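Local atomic coordinates of flagellar motor switch protein FliG (Helicobacter pylori 26695, PDB entry 5WUJ), a protein that is one of the proteins of the flagellar switch complex, proposed to lie at the base of the basal body, and is required for flagellum synthesis and motility. Residues B[16-21]-B[48-53]; B[65-70]-B[80-85]. One frame throughout, in Å; residues are numbered along the deposited sequence.

Interaction 1 (B[16-21]-B[48-53]); sequences IAILLI and VQLNGT
I18, whose CB does not aim at segment 48-53, still reaches it through its longer branch. With chi1 at -80°, CG1 lies anti to the carbonyl carbon, and the terminal CD1 comes to 3.8 Å from CD1 of L50. The two side chains cross at about a right angle, a branch-on-branch contact and not a parallel one. CG1 of I18 also stands 4.1 Å from OG1 of T53. That hydroxyl is already committed: it donates to the backbone O of L50 at 2.7 Å, in the carbonyl plane and on a lone pair. The same oxygen accepts the backbone N of T53, closing a type II beta turn from L50 to T53 with G52 at its third position (phi 81°, psi 18°). Helix 12-23 of the all-helical FliG N-terminal domain thus packs on the connection between helix 37-50 and helix 55-71. One turn on, I21 points its CB at this connection. Its CD1 lies 3.7 Å from the backbone N of N51, against the peptide that opens the turn, and 4.1 Å from CB of L50. Its other branch, CG2, meets OD1 of N51 at 4.1 Å, beside a glycerol probably carried over from crystallisation.

Interaction 2 (B[65-70]-B[80-85]); sequences FFAIFQ and LEYARE
Q70 and Y82 run past one another in opposite directions with amide and ring planes nearly parallel, 9° apart. Within this pair the approach is made by CB and CG of Q70. CB sits 4.0 Å from the centroid of the Y82 ring and 5° off the ring normal, a CH-pi contact over one face, while CG of Q70 stands 3.9 Å from CG of Y82. A bend at chi2 puts CD, and with it the amide, above the base of the tyrosine. The amide NE2 is engaged elsewhere, donating to the backbone O of T77 in the connection between the two helices. Further out, CE1 of Y82 lies 4.0 Å from CB of A67.

F66 crosses Y82 obliquely, and its CE2 reaches CB of Y82 at 3.7 Å. Next to it on the ring, CD2 of F66 is 3.6 Å from OE1 of E85, with the carboxylate plane turned 58° from the ring. The axes of 65-70 and 80-85 come to 10.9 Å, a spacing bridged by F66, Q70 and Y82. These consecutive, loop-joined helices belong to the all-helical FliG N-terminal domain, and another protein chain packs on F66, F69 and E85.

NH1 of R84 bridges to OE2 of E81 at 2.8 Å, and that oxygen has a second, basic partner in the other chain. OE1 of E81 lies 2.7 Å from OE2 of E85, which implies that one of the two acids probably holds a proton; between the segments themselves, no hydrogen bond or salt bridge supplements the aromatic and aliphatic contacts.

The two contacts lie on opposite sides of the chain's centre, about 21 Å apart between centres, and follow each other in sequence. Helix 55-71 connects them: it follows the turn of interaction 1 and supplies one side of interaction 2. The segments also touch directly, since CG1 of I16 packs at 3.7 Å on CZ of F65. Interaction 1 is a surface contact of helix against turn, made by branched aliphatic chains beside a self-bonded backbone. Interaction 2 is partly buried, joins two helices, and sets a glutamine over a tyrosine face and a carboxylate against a phenylalanine ring. Their buried areas are nearly equal, 244 and 243 Å², and neither has a hydrogen bond across its segments.

Interaction 1 (B[16-21]-B[48-53])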
loop_
_atom_site.group_PDB
_atom_site.type_symbol
_atom_site.label_atom_id
_atom_site.label_comp_id
_atom_site.label_asym_id
_atom_site.label_seq_id
_atom_site.Cartn_x
_atom_site.Cartn_y
_atom_site.Cartn_z
ATOM N N ILE B 16 -4.383 -1.079 6.819
ATOM C CA ILE B 16 -5.268 -0.212 6.044
ATOM C C ILE B 16 -5.212 1.216 6.570
ATOM O O ILE B 16 -5.158 2.169 5.790
ATOM C CB ILE B 16 -6.699 -0.777 6.051
ATOM C CG1 ILE B 16 -6.797 -1.990 5.124
ATOM C CG2 ILE B 16 -7.708 0.297 5.676
ATOM C CD1 ILE B 16 -8.015 -2.899 5.435
ATOM N N ALA B 17 -5.195 1.394 7.896
ATOM C CA ALA B 17 -5.061 2.742 8.447
ATOM C C ALA B 17 -3.715 3.351 8.082
ATOM O O ALA B 17 -3.631 4.548 7.762
ATOM C CB ALA B 17 -5.236 2.716 9.964
ATOM N N ILE B 18 -2.648 2.542 8.103
ATOM C CA ILE B 18 -1.345 3.056 7.686
ATOM C C ILE B 18 -1.382 3.464 6.214
ATOM O O ILE B 18 -0.845 4.513 5.832
ATOM C CB ILE B 18 -0.236 2.025 7.981
ATOM C CG1 ILE B 18 0.158 2.098 9.462
ATOM C CG2 ILE B 18 0.993 2.280 7.128
ATOM C CD1 ILE B 18 0.685 0.788 10.019
ATOM N N LEU B 19 -2.028 2.663 5.364
ATOM C CA LEU B 19 -2.217 3.105 3.981
ATOM C C LEU B 19 -2.983 4.425 3.938
ATOM O O LEU B 19 -2.578 5.365 3.241
ATOM C CB LEU B 19 -2.938 2.021 3.168
ATOM C CG LEU B 19 -3.234 2.262 1.681
ATOM C CD1 LEU B 19 -3.441 0.932 1.028
ATOM C CD2 LEU B 19 -4.476 3.118 1.456
ATOM N N LEU B 20 -4.090 4.525 4.697
ATOM C CA LEU B 20 -4.913 5.732 4.631
ATOM C C LEU B 20 -4.152 6.964 5.109
ATOM O O LEU B 20 -4.220 8.029 4.481
ATOM C CB LEU B 20 -6.194 5.545 5.436
ATOM C CG LEU B 20 -7.127 4.559 4.735
ATOM C CD1 LEU B 20 -8.306 4.183 5.625
ATOM C CD2 LEU B 20 -7.613 5.146 3.398
ATOM N N ILE B 21 -3.416 6.836 6.208
ATOM C CA ILE B 21 -2.584 7.938 6.683
ATOM C C ILE B 21 -1.704 8.464 5.553
ATOM O O ILE B 21 -1.582 9.675 5.347
ATOM C CB ILE B 21 -1.732 7.482 7.887
ATOM C CG1 ILE B 21 -2.587 7.218 9.135
ATOM C CG2 ILE B 21 -0.599 8.470 8.151
ATOM C CD1 ILE B 21 -1.851 6.421 10.242
ATOM N N VAL B 48 -5.588 7.286 14.366
ATOM C CA VAL B 48 -5.143 8.099 15.494
ATOM C C VAL B 48 -3.993 7.418 16.216
ATOM O O VAL B 48 -3.049 8.075 16.666
ATOM C CB VAL B 48 -6.315 8.381 16.455
ATOM C CG1 VAL B 48 -5.828 9.139 17.676
ATOM C CG2 VAL B 48 -7.422 9.150 15.740
ATOM N N GLN B 49 -4.039 6.088 16.320
ATOM C CA GLN B 49 -3.033 5.386 17.106
ATOM C C GLN B 49 -1.744 5.136 16.324
ATOM O O GLN B 49 -0.675 5.052 16.936
ATOM C CB GLN B 49 -3.613 4.069 17.636
ATOM C CG GLN B 49 -4.527 4.258 18.849
ATOM C CD GLN B 49 -5.279 2.991 19.263
ATOM O OE1 GLN B 49 -5.414 2.044 18.484
ATOM N NE2 GLN B 49 -5.783 2.983 20.500
ATOM N N LEU B 50 -1.811 5.018 14.989
ATOM C CA LEU B 50 -0.628 4.748 14.174
ATOM C C LEU B 50 -0.064 5.987 13.480
ATOM O O LEU B 50 0.911 5.865 12.737
ATOM C CB LEU B 50 -0.931 3.664 13.134
ATOM C CG LEU B 50 -1.340 2.335 13.764
ATOM C CD1 LEU B 50 -1.921 1.398 12.745
ATOM C CD2 LEU B 50 -0.145 1.699 14.472
ATOM N N ASN B 51 -0.655 7.163 13.696
ATOM C CA ASN B 51 -0.044 8.409 13.257
ATOM C C ASN B 51 1.424 8.429 13.648
ATOM O O ASN B 51 1.777 8.168 14.800
ATOM C CB ASN B 51 -0.759 9.611 13.890
ATOM C CG ASN B 51 -1.395 10.533 12.857
ATOM O OD1 ASN B 51 -1.015 10.534 11.685
ATOM N ND2 ASN B 51 -2.368 11.330 13.295
ATOM N N GLY B 52 2.284 8.725 12.683
ATOM C CA GLY B 52 3.702 8.749 12.989
ATOM C C GLY B 52 4.397 7.404 13.001
ATOM O O GLY B 52 5.490 7.293 13.561
ATOM N N THR B 53 3.801 6.373 12.404
ATOM C CA THR B 53 4.538 5.143 12.136
ATOM C C THR B 53 5.775 5.444 11.289
ATOM O O THR B 53 5.799 6.405 10.514
ATOM C CB THR B 53 3.618 4.141 11.432
ATOM O OG1 THR B 53 2.544 3.790 12.315
ATOM C CG2 THR B 53 4.361 2.871 11.000
#

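Interaction 2 (B[65-70]-B[80-85])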
loop_
_atom_site.group_PDB
_atom_site.type_symbol
_atom_site.label_atom_id
_atom_site.label_comp_id
_atom_site.label_asym_id
_atom_site.label_seq_id
_atom_site.Cartn_x
_atom_site.Cartn_y
_atom_site.Cartn_z
ATOM N N PHE B 65 0.089 -3.385 -0.714
ATOM C CA PHE B 65 -1.161 -3.041 -1.385
ATOM C C PHE B 65 -0.964 -2.817 -2.878
ATOM O O PHE B 65 -1.861 -3.135 -3.663
ATOM C CB PHE B 65 -1.779 -1.816 -0.740
ATOM C CG PHE B 65 -2.603 -2.157 0.456
ATOM C CD1 PHE B 65 -3.905 -2.590 0.305
ATOM C CD2 PHE B 65 -2.065 -2.074 1.729
ATOM C CE1 PHE B 65 -4.674 -2.930 1.415
ATOM C CE2 PHE B 65 -2.835 -2.403 2.844
ATOM C CZ PHE B 65 -4.127 -2.838 2.684
ATOM N N PHE B 66 0.202 -2.289 -3.284
ATOM C CA PHE B 66 0.529 -2.199 -4.705
ATOM C C PHE B 66 0.422 -3.565 -5.376
ATOM O O PHE B 66 -0.171 -3.694 -6.455
ATOM C CB PHE B 66 1.940 -1.618 -4.880
ATOM C CG PHE B 66 2.255 -1.199 -6.277
ATOM C CD1 PHE B 66 1.525 -0.180 -6.892
ATOM C CD2 PHE B 66 3.265 -1.819 -6.986
ATOM C CE1 PHE B 66 1.819 0.214 -8.196
ATOM C CE2 PHE B 66 3.564 -1.441 -8.291
ATOM C CZ PHE B 66 2.841 -0.420 -8.898
ATOM N N ALA B 67 0.960 -4.607 -4.738
ATOM C CA ALA B 67 0.886 -5.933 -5.341
ATOM C C ALA B 67 -0.556 -6.431 -5.411
ATOM O O ALA B 67 -0.949 -7.068 -6.393
ATOM C CB ALA B 67 1.770 -6.904 -4.572
ATOM N N ILE B 68 -1.361 -6.130 -4.390
ATOM C CA ILE B 68 -2.776 -6.518 -4.403
ATOM C C ILE B 68 -3.514 -5.847 -5.561
ATOM O O ILE B 68 -4.283 -6.489 -6.292
ATOM C CB ILE B 68 -3.427 -6.167 -3.052
ATOM C CG1 ILE B 68 -2.898 -7.086 -1.950
ATOM C CG2 ILE B 68 -4.943 -6.220 -3.154
ATOM C CD1 ILE B 68 -3.268 -6.637 -0.557
ATOM N N PHE B 69 -3.310 -4.539 -5.733
ATOM C CA PHE B 69 -3.992 -3.823 -6.800
ATOM C C PHE B 69 -3.490 -4.250 -8.179
ATOM O O PHE B 69 -4.271 -4.276 -9.138
ATOM C CB PHE B 69 -3.823 -2.322 -6.594
ATOM C CG PHE B 69 -4.487 -1.802 -5.353
ATOM C CD1 PHE B 69 -5.594 -2.435 -4.825
ATOM C CD2 PHE B 69 -4.022 -0.667 -4.724
ATOM C CE1 PHE B 69 -6.212 -1.950 -3.682
ATOM C CE2 PHE B 69 -4.641 -0.174 -3.579
ATOM C CZ PHE B 69 -5.743 -0.819 -3.061
ATOM N N GLN B 70 -2.202 -4.581 -8.311
ATOM C CA GLN B 70 -1.711 -5.083 -9.592
ATOM C C GLN B 70 -2.363 -6.417 -9.931
ATOM O O GLN B 70 -2.853 -6.620 -11.050
ATOM C CB GLN B 70 -0.187 -5.233 -9.567
ATOM C CG GLN B 70 0.570 -3.920 -9.597
ATOM C CD GLN B 70 0.732 -3.376 -11.006
ATOM O OE1 GLN B 70 0.607 -4.107 -11.982
ATOM N NE2 GLN B 70 1.014 -2.086 -11.114
ATOM N N LEU B 80 6.711 -1.665 -14.587
ATOM C CA LEU B 80 8.160 -1.700 -14.385
ATOM C C LEU B 80 8.509 -1.717 -12.897
ATOM O O LEU B 80 9.334 -2.521 -12.450
ATOM C CB LEU B 80 8.809 -0.499 -15.085
ATOM C CG LEU B 80 10.184 -0.608 -15.737
ATOM C CD1 LEU B 80 10.307 -1.868 -16.603
ATOM C CD2 LEU B 80 10.481 0.648 -16.566
ATOM N N GLU B 81 7.886 -0.828 -12.114
ATOM C CA GLU B 81 8.120 -0.780 -10.673
ATOM C C GLU B 81 7.604 -2.032 -9.980
ATOM O O GLU B 81 8.190 -2.485 -8.987
ATOM C CB GLU B 81 7.441 0.466 -10.094
ATOM C CG GLU B 81 7.422 0.595 -8.571
ATOM C CD GLU B 81 8.802 0.478 -7.918
ATOM O OE1 GLU B 81 8.864 0.073 -6.734
ATOM O OE2 GLU B 81 9.823 0.805 -8.569
ATOM N N TYR B 82 6.498 -2.593 -10.475
ATOM C CA TYR B 82 6.009 -3.849 -9.930
ATOM C C TYR B 82 7.010 -4.975 -10.182
ATOM O O TYR B 82 7.332 -5.757 -9.274
ATOM C CB TYR B 82 4.639 -4.183 -10.539
ATOM C CG TYR B 82 4.087 -5.499 -10.054
ATOM C CD1 TYR B 82 3.889 -5.732 -8.695
ATOM C CD2 TYR B 82 3.779 -6.520 -10.946
ATOM C CE1 TYR B 82 3.383 -6.943 -8.237
ATOM C CE2 TYR B 82 3.273 -7.728 -10.495
ATOM C CZ TYR B 82 3.079 -7.933 -9.142
ATOM O OH TYR B 82 2.585 -9.135 -8.695
ATOM N N ALA B 83 7.497 -5.085 -11.423
ATOM C CA ALA B 83 8.563 -6.044 -11.725
ATOM C C ALA B 83 9.771 -5.835 -10.818
ATOM O O ALA B 83 10.325 -6.796 -10.266
ATOM C CB ALA B 83 8.974 -5.917 -13.191
ATOM N N ARG B 84 10.182 -4.577 -10.649
ATOM C CA ARG B 84 11.350 -4.265 -9.828
ATOM C C ARG B 84 11.170 -4.765 -8.398
ATOM O O ARG B 84 12.099 -5.331 -7.809
ATOM C CB ARG B 84 11.587 -2.754 -9.863
ATOM C CG ARG B 84 12.941 -2.273 -9.384
ATOM C CD ARG B 84 12.998 -0.739 -9.442
ATOM N NE ARG B 84 13.218 -0.234 -10.801
ATOM C CZ ARG B 84 12.353 0.512 -11.499
ATOM N NH1 ARG B 84 11.177 0.863 -10.983
ATOM N NH2 ARG B 84 12.667 0.913 -12.732
ATOM N N GLU B 85 9.976 -4.569 -7.825
ATOM C CA GLU B 85 9.696 -5.070 -6.480
ATOM C C GLU B 85 9.665 -6.592 -6.448
ATOM O O GLU B 85 10.221 -7.211 -5.533
ATOM C CB GLU B 85 8.364 -4.519 -5.974
ATOM C CG GLU B 85 8.354 -3.019 -5.771
ATOM C CD GLU B 85 6.956 -2.470 -5.485
ATOM O OE1 GLU B 85 6.033 -3.270 -5.218
ATOM O OE2 GLU B 85 6.783 -1.236 -5.538
#